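Local coordinates for hypothetical protein (Mus musculus, PDB 1VKB) that probably acts as a gamma-glutamylamine cyclotransferase, splitting gamma-glutamyl amines into 5-oxoproline and a free amine, at residues A[17-22]-A[73-78]; A[63-68]-A[124-129]. All coordinates share one frame; numbering follows the deposited sequence.

Interaction 1. Residues A[17-22]-A[73-78]. With FMT (formic acid), chain C.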
ATOM      1  N   PHE A  17      -6.260   1.141   2.251  1.00 13.53           N
ATOM      2  CA  PHE A  17      -5.157   1.061   3.188  1.00 14.13           C
ATOM      3  C   PHE A  17      -3.880   1.028   2.356  1.00 15.71           C
ATOM      4  O   PHE A  17      -3.715   0.169   1.516  1.00 15.49           O
ATOM      5  CB  PHE A  17      -5.303  -0.194   4.005  1.00 13.39           C
ATOM      6  CG  PHE A  17      -4.143  -0.513   4.908  1.00 13.80           C
ATOM      7  CD1 PHE A  17      -4.028   0.068   6.158  1.00 19.57           C
ATOM      8  CD2 PHE A  17      -3.227  -1.470   4.535  1.00 16.77           C
ATOM      9  CE1 PHE A  17      -2.972  -0.299   7.005  1.00 16.16           C
ATOM     10  CE2 PHE A  17      -2.191  -1.819   5.384  1.00 18.45           C
ATOM     11  CZ  PHE A  17      -2.087  -1.255   6.598  1.00 16.08           C
ATOM     12  N   VAL A  18      -3.037   2.018   2.589  1.00 14.85           N
ATOM     13  CA  VAL A  18      -1.760   2.187   1.906  1.00 13.88           C
ATOM     14  C   VAL A  18      -0.609   1.942   2.877  1.00 14.85           C
ATOM     15  O   VAL A  18      -0.614   2.387   4.036  1.00 14.75           O
ATOM     16  CB  VAL A  18      -1.651   3.537   1.174  1.00 14.72           C
ATOM     17  CG1 VAL A  18      -2.739   3.608   0.097  1.00 16.31           C
ATOM     18  CG2 VAL A  18      -1.691   4.717   2.084  1.00 14.86           C
ATOM     19  N   TYR A  19       0.355   1.183   2.391  1.00 15.11           N
ATOM     20  CA  TYR A  19       1.484   0.720   3.209  1.00 14.82           C
ATOM     21  C   TYR A  19       2.817   1.175   2.638  1.00 16.41           C
ATOM     22  O   TYR A  19       3.825   1.037   3.306  1.00 15.30           O
ATOM     23  CB  TYR A  19       1.483  -0.813   3.305  1.00 15.88           C
ATOM     24  CG  TYR A  19       1.531  -1.472   1.955  1.00 11.27           C
ATOM     25  CD1 TYR A  19       2.740  -1.681   1.301  1.00 14.91           C
ATOM     26  CD2 TYR A  19       0.356  -1.889   1.334  1.00 14.66           C
ATOM     27  CE1 TYR A  19       2.763  -2.239   0.049  1.00 13.53           C
ATOM     28  CE2 TYR A  19       0.371  -2.416   0.094  1.00 14.72           C
ATOM     29  CZ  TYR A  19       1.599  -2.605  -0.553  1.00 14.36           C
ATOM     30  OH  TYR A  19       1.653  -3.181  -1.804  1.00 15.84           O
ATOM     31  N   GLY A  20       2.827   1.651   1.388  1.00 14.76           N
ATOM     32  CA  GLY A  20       4.060   1.905   0.704  1.00 15.37           C
ATOM     33  C   GLY A  20       4.315   3.352   0.399  1.00 13.80           C
ATOM     34  O   GLY A  20       4.289   4.249   1.270  1.00 14.58           O
ATOM     35  N   THR A  21       4.682   3.584  -0.862  1.00 14.08           N
ATOM     36  CA  THR A  21       5.115   4.941  -1.294  1.00 14.44           C
ATOM     37  C   THR A  21       3.979   5.952  -1.251  1.00 14.76           C
ATOM     38  O   THR A  21       4.212   7.158  -1.369  1.00 14.08           O
ATOM     39  CB  THR A  21       5.727   4.947  -2.704  1.00 15.02           C
ATOM     40  OG1 THR A  21       4.723   4.653  -3.685  1.00 16.48           O
ATOM     41  CG2 THR A  21       6.770   3.897  -2.849  1.00 16.70           C
ATOM     42  N   LEU A  22       2.750   5.455  -1.141  1.00 15.16           N
ATOM     43  CA  LEU A  22       1.557   6.311  -1.025  1.00 15.06           C
ATOM     44  C   LEU A  22       1.276   6.914   0.345  1.00 15.90           C
ATOM     45  O   LEU A  22       0.483   7.853   0.443  1.00 16.56           O
ATOM     46  CB  LEU A  22       0.300   5.602  -1.551  1.00 14.85           C
ATOM     47  CG  LEU A  22       0.327   5.253  -3.038  1.00 18.95           C
ATOM     48  CD1 LEU A  22      -0.849   4.334  -3.370  1.00 19.42           C
ATOM     49  CD2 LEU A  22       0.283   6.459  -3.912  1.00 17.39           C
ATOM     50  N   HIS A  73       4.368 -10.697   8.377  1.00 19.47           N
ATOM     51  CA  HIS A  73       3.909  -9.960   9.556  1.00 20.73           C
ATOM     52  C   HIS A  73       2.655  -9.169   9.278  1.00 18.63           C
ATOM     53  O   HIS A  73       2.300  -8.948   8.131  1.00 17.65           O
ATOM     54  CB  HIS A  73       5.005  -8.997   9.973  1.00 23.28           C
ATOM     55  CG  HIS A  73       6.331  -9.660  10.080  1.00 31.51           C
ATOM     56  ND1 HIS A  73       6.714 -10.373  11.196  1.00 30.39           N
ATOM     57  CD2 HIS A  73       7.329  -9.807   9.173  1.00 33.16           C
ATOM     58  CE1 HIS A  73       7.910 -10.898  10.989  1.00 35.53           C
ATOM     59  NE2 HIS A  73       8.302 -10.580   9.765  1.00 34.67           N
ATOM     60  N   CYS A  74       1.985  -8.710  10.325  1.00 16.79           N
ATOM     61  CA  CYS A  74       0.923  -7.763  10.113  1.00 17.55           C
ATOM     62  C   CYS A  74       1.643  -6.497   9.663  1.00 19.44           C
ATOM     63  O   CYS A  74       2.716  -6.158  10.206  1.00 22.02           O
ATOM     64  CB  CYS A  74       0.073  -7.558  11.369  0.50 21.69           C
ATOM     65  SG  CYS A  74       0.533  -6.225  12.479  0.50 28.58           S
ATOM     66  N   VAL A  75       1.140  -5.874   8.618  1.00 17.55           N
ATOM     67  CA  VAL A  75       1.808  -4.729   7.971  1.00 16.21           C
ATOM     68  C   VAL A  75       1.072  -3.440   8.350  1.00 19.24           C
ATOM     69  O   VAL A  75      -0.151  -3.382   8.268  1.00 16.89           O
ATOM     70  CB  VAL A  75       1.872  -4.926   6.466  1.00 19.78           C
ATOM     71  CG1 VAL A  75       2.309  -3.665   5.732  1.00 20.81           C
ATOM     72  CG2 VAL A  75       2.867  -6.061   6.135  1.00 22.44           C
ATOM     73  N   THR A  76       1.819  -2.421   8.773  1.00 16.48           N
ATOM     74  CA  THR A  76       1.240  -1.159   9.218  1.00 16.11           C
ATOM     75  C   THR A  76       1.047  -0.232   8.024  1.00 17.50           C
ATOM     76  O   THR A  76       1.732  -0.340   6.989  1.00 17.20           O
ATOM     77  CB  THR A  76       2.146  -0.454  10.304  1.00 21.16           C
ATOM     78  OG1 THR A  76       3.417  -0.116   9.747  1.00 24.08           O
ATOM     79  CG2 THR A  76       2.474  -1.373  11.443  1.00 28.15           C
ATOM     80  N   GLY A  77       0.134   0.714   8.174  1.00 16.35           N
ATOM     81  CA  GLY A  77      -0.129   1.655   7.103  1.00 17.21           C
ATOM     82  C   GLY A  77      -1.197   2.615   7.524  1.00 16.34           C
ATOM     83  O   GLY A  77      -1.489   2.789   8.721  1.00 15.84           O
ATOM     84  N   GLU A  78      -1.745   3.268   6.517  1.00 15.76           N
ATOM     85  CA  GLU A  78      -2.668   4.353   6.735  1.00 14.03           C
ATOM     86  C   GLU A  78      -3.984   4.056   6.032  1.00 16.14           C
ATOM     87  O   GLU A  78      -4.027   3.569   4.906  1.00 15.28           O
ATOM     88  CB  GLU A  78      -2.085   5.657   6.233  1.00 14.21           C
ATOM     89  CG  GLU A  78      -0.869   6.098   7.048  1.00 16.86           C
ATOM     90  CD  GLU A  78      -0.157   7.266   6.451  1.00 24.33           C
ATOM     91  OE1 GLU A  78      -0.411   7.640   5.278  1.00 18.70           O
ATOM     92  OE2 GLU A  78       0.679   7.788   7.175  1.00 20.79           O
TER
HETATM   93  C   FMT C 151       0.824   1.436  -1.343  1.00 23.38           C
HETATM   94  O1  FMT C 151       0.065   0.953  -0.475  1.00 14.11           O
HETATM   95  O2  FMT C 151       1.614   2.411  -1.248  1.00 18.95           O
HETATM   96  O   HOH W   1       4.090   0.518   5.900  1.00 15.19           O
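The ring of F17 meets the backbone of V75, T76 and G77: V75 O lies at its edge, near the ring plane and 3.3 Å from CZ, while CE1 reaches G77 CA at 3.5 Å. CG of F17 stands anti to the backbone N (chi1 173°), and from there CE1 and CZ reach the backbone of 75-77. Y19 carries the second flat group, and the O1 atom of a bound formic acid sits over one face of it, 3.3 Å above the ring plane and offset toward the rim. At the root of this ring, Y19 CB packs on V75 CG1 at 3.8 Å.

Strands 14-18 and 76-82 run antiparallel here, and V18 and E78 form a hydrogen-bonded pair, V18 N to E78 O at 3.0 Å and E78 N to V18 O at 2.9 Å. G77 must be small: a side chain pointing from it would run into V18 O and F17 CZ. An alanine in place of F17 would probably open a gap between the backbone of V75 to G77 and the neighbouring side chains of T48, C124 and V126. One water donates to both Y19 O and T76 O, bridging the segments just past the paired residues.

Beyond V18 the chain curls round the ligand. Y19 N gives O1 a nearly straight bond of 2.9 Å (162° at the hydrogen), L22 N reaches O2 at 3.3 Å, and G20 N adds a weak bond to O2; a side chain on G20 would collide with that oxygen. Amide N-H groups converging on both oxygens make this turn a suitable seat for a carboxylate, consistent with the substrate pocket of the gamma-glutamyl cyclotransferase family, although the formic acid itself probably came from the crystallisation liquor.

Interaction 2. Residues A[63-68]-A[124-129]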
ATOM      1  N   PRO A  63       7.953  -1.040  -2.767  1.00 14.74           N
ATOM      2  CA  PRO A  63       7.369  -1.924  -1.790  1.00 14.84           C
ATOM      3  C   PRO A  63       6.199  -2.728  -2.348  1.00 15.36           C
ATOM      4  O   PRO A  63       5.292  -2.184  -3.010  1.00 16.03           O
ATOM      5  CB  PRO A  63       6.879  -0.972  -0.712  1.00 14.47           C
ATOM      6  CG  PRO A  63       6.438   0.267  -1.474  1.00 16.30           C
ATOM      7  CD  PRO A  63       7.495   0.349  -2.582  1.00 15.08           C
ATOM      8  N   TRP A  64       6.200  -4.012  -2.034  1.00 13.78           N
ATOM      9  CA  TRP A  64       5.169  -4.933  -2.502  1.00 13.86           C
ATOM     10  C   TRP A  64       4.653  -5.763  -1.372  1.00 15.25           C
ATOM     11  O   TRP A  64       5.428  -6.480  -0.724  1.00 16.12           O
ATOM     12  CB  TRP A  64       5.728  -5.888  -3.562  1.00 13.84           C
ATOM     13  CG  TRP A  64       6.581  -5.273  -4.655  1.00 13.26           C
ATOM     14  CD1 TRP A  64       7.899  -4.996  -4.604  1.00 16.36           C
ATOM     15  CD2 TRP A  64       6.161  -4.973  -6.013  1.00 11.29           C
ATOM     16  NE1 TRP A  64       8.340  -4.513  -5.827  1.00 17.53           N
ATOM     17  CE2 TRP A  64       7.285  -4.489  -6.700  1.00 12.96           C
ATOM     18  CE3 TRP A  64       4.950  -5.042  -6.692  1.00 15.27           C
ATOM     19  CZ2 TRP A  64       7.225  -4.073  -8.037  1.00 15.34           C
ATOM     20  CZ3 TRP A  64       4.899  -4.632  -8.019  1.00 16.90           C
ATOM     21  CH2 TRP A  64       6.030  -4.163  -8.667  1.00 15.50           C
ATOM     22  N   LEU A  65       3.336  -5.727  -1.168  1.00 14.16           N
ATOM     23  CA  LEU A  65       2.675  -6.603  -0.222  1.00 14.61           C
ATOM     24  C   LEU A  65       2.256  -7.872  -0.981  1.00 15.39           C
ATOM     25  O   LEU A  65       1.335  -7.849  -1.839  1.00 15.05           O
ATOM     26  CB  LEU A  65       1.471  -5.903   0.422  1.00 14.19           C
ATOM     27  CG  LEU A  65       0.916  -6.570   1.679  1.00 16.80           C
ATOM     28  CD1 LEU A  65       1.963  -6.511   2.798  1.00 27.35           C
ATOM     29  CD2 LEU A  65      -0.340  -5.849   2.121  1.00 17.77           C
ATOM     30  N   LEU A  66       3.002  -8.956  -0.727  1.00 15.31           N
ATOM     31  CA  LEU A  66       2.832 -10.190  -1.476  1.00 14.80           C
ATOM     32  C   LEU A  66       1.591 -10.899  -0.968  1.00 16.41           C
ATOM     33  O   LEU A  66       1.392 -11.016   0.236  1.00 17.67           O
ATOM     34  CB  LEU A  66       4.046 -11.079  -1.390  1.00 15.66           C
ATOM     35  CG  LEU A  66       5.396 -10.469  -1.624  1.00 13.18           C
ATOM     36  CD1 LEU A  66       6.482 -11.542  -1.575  1.00 17.81           C
ATOM     37  CD2 LEU A  66       5.384  -9.707  -2.934  1.00 13.95           C
ATOM     38  N   TYR A  67       0.780 -11.415  -1.885  1.00 17.03           N
ATOM     39  CA  TYR A  67      -0.473 -12.046  -1.487  1.00 17.95           C
ATOM     40  C   TYR A  67      -0.210 -13.498  -1.062  1.00 21.31           C
ATOM     41  O   TYR A  67      -0.470 -14.446  -1.808  1.00 17.53           O
ATOM     42  CB  TYR A  67      -1.555 -11.938  -2.564  1.00 19.35           C
ATOM     43  CG  TYR A  67      -2.872 -12.312  -1.949  1.00 22.57           C
ATOM     44  CD1 TYR A  67      -3.524 -11.444  -1.085  1.00 21.87           C
ATOM     45  CD2 TYR A  67      -3.375 -13.603  -2.090  1.00 30.13           C
ATOM     46  CE1 TYR A  67      -4.690 -11.815  -0.439  1.00 23.95           C
ATOM     47  CE2 TYR A  67      -4.548 -13.991  -1.441  1.00 27.80           C
ATOM     48  CZ  TYR A  67      -5.192 -13.097  -0.613  1.00 32.95           C
ATOM     49  OH  TYR A  67      -6.374 -13.476   0.021  1.00 33.59           O
ATOM     50  N   LEU A  68       0.327 -13.627   0.142  1.00 18.02           N
ATOM     51  CA  LEU A  68       0.619 -14.876   0.792  1.00 18.95           C
ATOM     52  C   LEU A  68       0.145 -14.785   2.238  1.00 19.64           C
ATOM     53  O   LEU A  68       0.962 -14.630   3.186  1.00 16.73           O
ATOM     54  CB  LEU A  68       2.123 -15.128   0.753  1.00 23.97           C
ATOM     55  CG  LEU A  68       2.655 -15.435  -0.659  1.00 26.79           C
ATOM     56  CD1 LEU A  68       4.124 -15.202  -0.730  1.00 27.52           C
ATOM     57  CD2 LEU A  68       2.317 -16.880  -1.028  1.00 27.40           C
ATOM     58  N   CYS A 124     -10.729  -2.598   3.944  1.00 16.46           N
ATOM     59  CA  CYS A 124     -10.098  -1.624   3.083  1.00 14.74           C
ATOM     60  C   CYS A 124      -9.587  -2.329   1.835  1.00 14.90           C
ATOM     61  O   CYS A 124      -9.129  -3.457   1.924  1.00 16.54           O
ATOM     62  CB  CYS A 124      -8.858  -1.057   3.754  1.00 15.39           C
ATOM     63  SG  CYS A 124      -9.146  -0.128   5.272  1.00 17.28           S
ATOM     64  N   PHE A 125      -9.649  -1.659   0.708  1.00 12.86           N
ATOM     65  CA  PHE A 125      -8.916  -2.090  -0.444  1.00 12.48           C
ATOM     66  C   PHE A 125      -7.391  -1.875  -0.189  1.00 14.91           C
ATOM     67  O   PHE A 125      -6.940  -0.829   0.316  1.00 15.86           O
ATOM     68  CB  PHE A 125      -9.308  -1.326  -1.697  1.00 13.77           C
ATOM     69  CG  PHE A 125     -10.685  -1.660  -2.219  1.00 11.97           C
ATOM     70  CD1 PHE A 125     -11.073  -2.967  -2.473  1.00 16.78           C
ATOM     71  CD2 PHE A 125     -11.608  -0.635  -2.445  1.00 14.43           C
ATOM     72  CE1 PHE A 125     -12.379  -3.245  -2.917  1.00 18.05           C
ATOM     73  CE2 PHE A 125     -12.892  -0.945  -2.909  1.00 13.65           C
ATOM     74  CZ  PHE A 125     -13.255  -2.231  -3.133  1.00 15.92           C
ATOM     75  N   VAL A 126      -6.613  -2.838  -0.652  1.00 14.69           N
ATOM     76  CA  VAL A 126      -5.146  -2.792  -0.527  1.00 17.71           C
ATOM     77  C   VAL A 126      -4.573  -3.278  -1.849  1.00 15.08           C
ATOM     78  O   VAL A 126      -5.155  -4.189  -2.462  1.00 15.20           O
ATOM     79  CB  VAL A 126      -4.660  -3.746   0.599  1.00 17.27           C
ATOM     80  CG1 VAL A 126      -3.138  -3.627   0.777  1.00 17.76           C
ATOM     81  CG2 VAL A 126      -5.341  -3.414   1.916  1.00 17.01           C
ATOM     82  N   TYR A 127      -3.498  -2.644  -2.314  1.00 15.89           N
ATOM     83  CA  TYR A 127      -2.796  -3.093  -3.531  1.00 15.73           C
ATOM     84  C   TYR A 127      -1.816  -4.221  -3.143  1.00 17.08           C
ATOM     85  O   TYR A 127      -0.794  -3.958  -2.526  1.00 16.83           O
ATOM     86  CB  TYR A 127      -2.114  -1.900  -4.227  1.00 15.63           C
ATOM     87  CG  TYR A 127      -3.174  -0.969  -4.771  1.00 15.25           C
ATOM     88  CD1 TYR A 127      -3.899  -1.325  -5.920  1.00 16.22           C
ATOM     89  CD2 TYR A 127      -3.511   0.217  -4.116  1.00 16.43           C
ATOM     90  CE1 TYR A 127      -4.913  -0.516  -6.402  1.00 16.38           C
ATOM     91  CE2 TYR A 127      -4.590   1.027  -4.577  1.00 17.36           C
ATOM     92  CZ  TYR A 127      -5.243   0.664  -5.724  1.00 18.89           C
ATOM     93  OH  TYR A 127      -6.266   1.437  -6.200  1.00 17.23           O
ATOM     94  N   THR A 128      -2.211  -5.479  -3.403  1.00 17.05           N
ATOM     95  CA  THR A 128      -1.360  -6.661  -3.134  1.00 16.65           C
ATOM     96  C   THR A 128      -0.805  -7.156  -4.454  1.00 15.97           C
ATOM     97  O   THR A 128      -1.190  -6.675  -5.495  1.00 16.86           O
ATOM     98  CB  THR A 128      -2.153  -7.759  -2.442  1.00 18.85           C
ATOM     99  OG1 THR A 128      -3.239  -8.172  -3.287  1.00 19.32           O
ATOM    100  CG2 THR A 128      -2.805  -7.222  -1.207  1.00 23.40           C
ATOM    101  N   THR A 129       0.105  -8.118  -4.428  1.00 15.29           N
ATOM    102  CA  THR A 129       0.526  -8.728  -5.668  1.00 12.77           C
ATOM    103  C   THR A 129       0.754 -10.223  -5.577  1.00 14.47           C
ATOM    104  O   THR A 129       1.332 -10.709  -4.604  1.00 15.24           O
ATOM    105  CB  THR A 129       1.706  -8.030  -6.281  1.00 16.19           C
ATOM    106  OG1 THR A 129       1.990  -8.672  -7.525  1.00 19.28           O
ATOM    107  CG2 THR A 129       2.965  -8.192  -5.467  1.00 17.37           C
TER
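L65, L66 and Y67 meet T128 and T129 at the short parallel join of strands 62-66 and 121-129 in the mixed beta-sheet of this gamma-glutamyl cyclotransferase-like fold. The axes of strand 63-66 and strand 124-129 run at 78° to each other, so the strands meet near their C-terminal ends instead of pairing along their length.

L66 and T129 form the parallel bridge, in which T129 bonds to the residues before and after L66. T129 N donates to L65 O at 2.9 Å, and Y67 N donates to T129 O at 2.9 Å, the latter donor standing 40° out of the carbonyl plane. L65 O also receives a CA-H contact from T128 CA at 3.2 Å. Immediately afterwards the chain bends through an inverse gamma turn centred on Y67, closed by L68 N to L66 O at 2.8 Å.

The side chain of T129 divides its work between its two branches. OG1, anti to the backbone N (chi1 -177°), is held by T131 N and M99 O. CG2 supplies the apolar contacts: L66 CD2 lies alongside at 3.8 Å, and W64 CE3 approaches obliquely at 3.9 Å, its indole being stacked on Y100 and anchored through NE1 to A57 O. Another apolar contact joins L65 CD2 to V126 CG1 at 3.8 Å. Y67, whose side chain lies beside that of T128 and points the same way, brings CD1 to 4.0 Å from T128 OG1, a hydroxyl already hydrogen-bonded to T103 OG1 and Q101 O.

The two contacts lie about 9 Å apart, centre to centre, in one mixed sheet, and their segments alternate along the chain: 17-22, 63-68, 73-78, 124-129. Interaction 1 is antiparallel and interaction 2 parallel. They touch directly: F17 N is 2.8 Å from F125 O, probably a hydrogen bond, which sets strand 14-18 against strand 121-129. The hydroxyl of Y19 hydrogen-bonds to both Y127 O and L65 N, and V75 CG2 packs on L65 CD1 at 3.5 Å. Through Y19 the formic acid-binding turn is thus tied to both strands of interaction 2, consistent with these strands backing the probable substrate pocket.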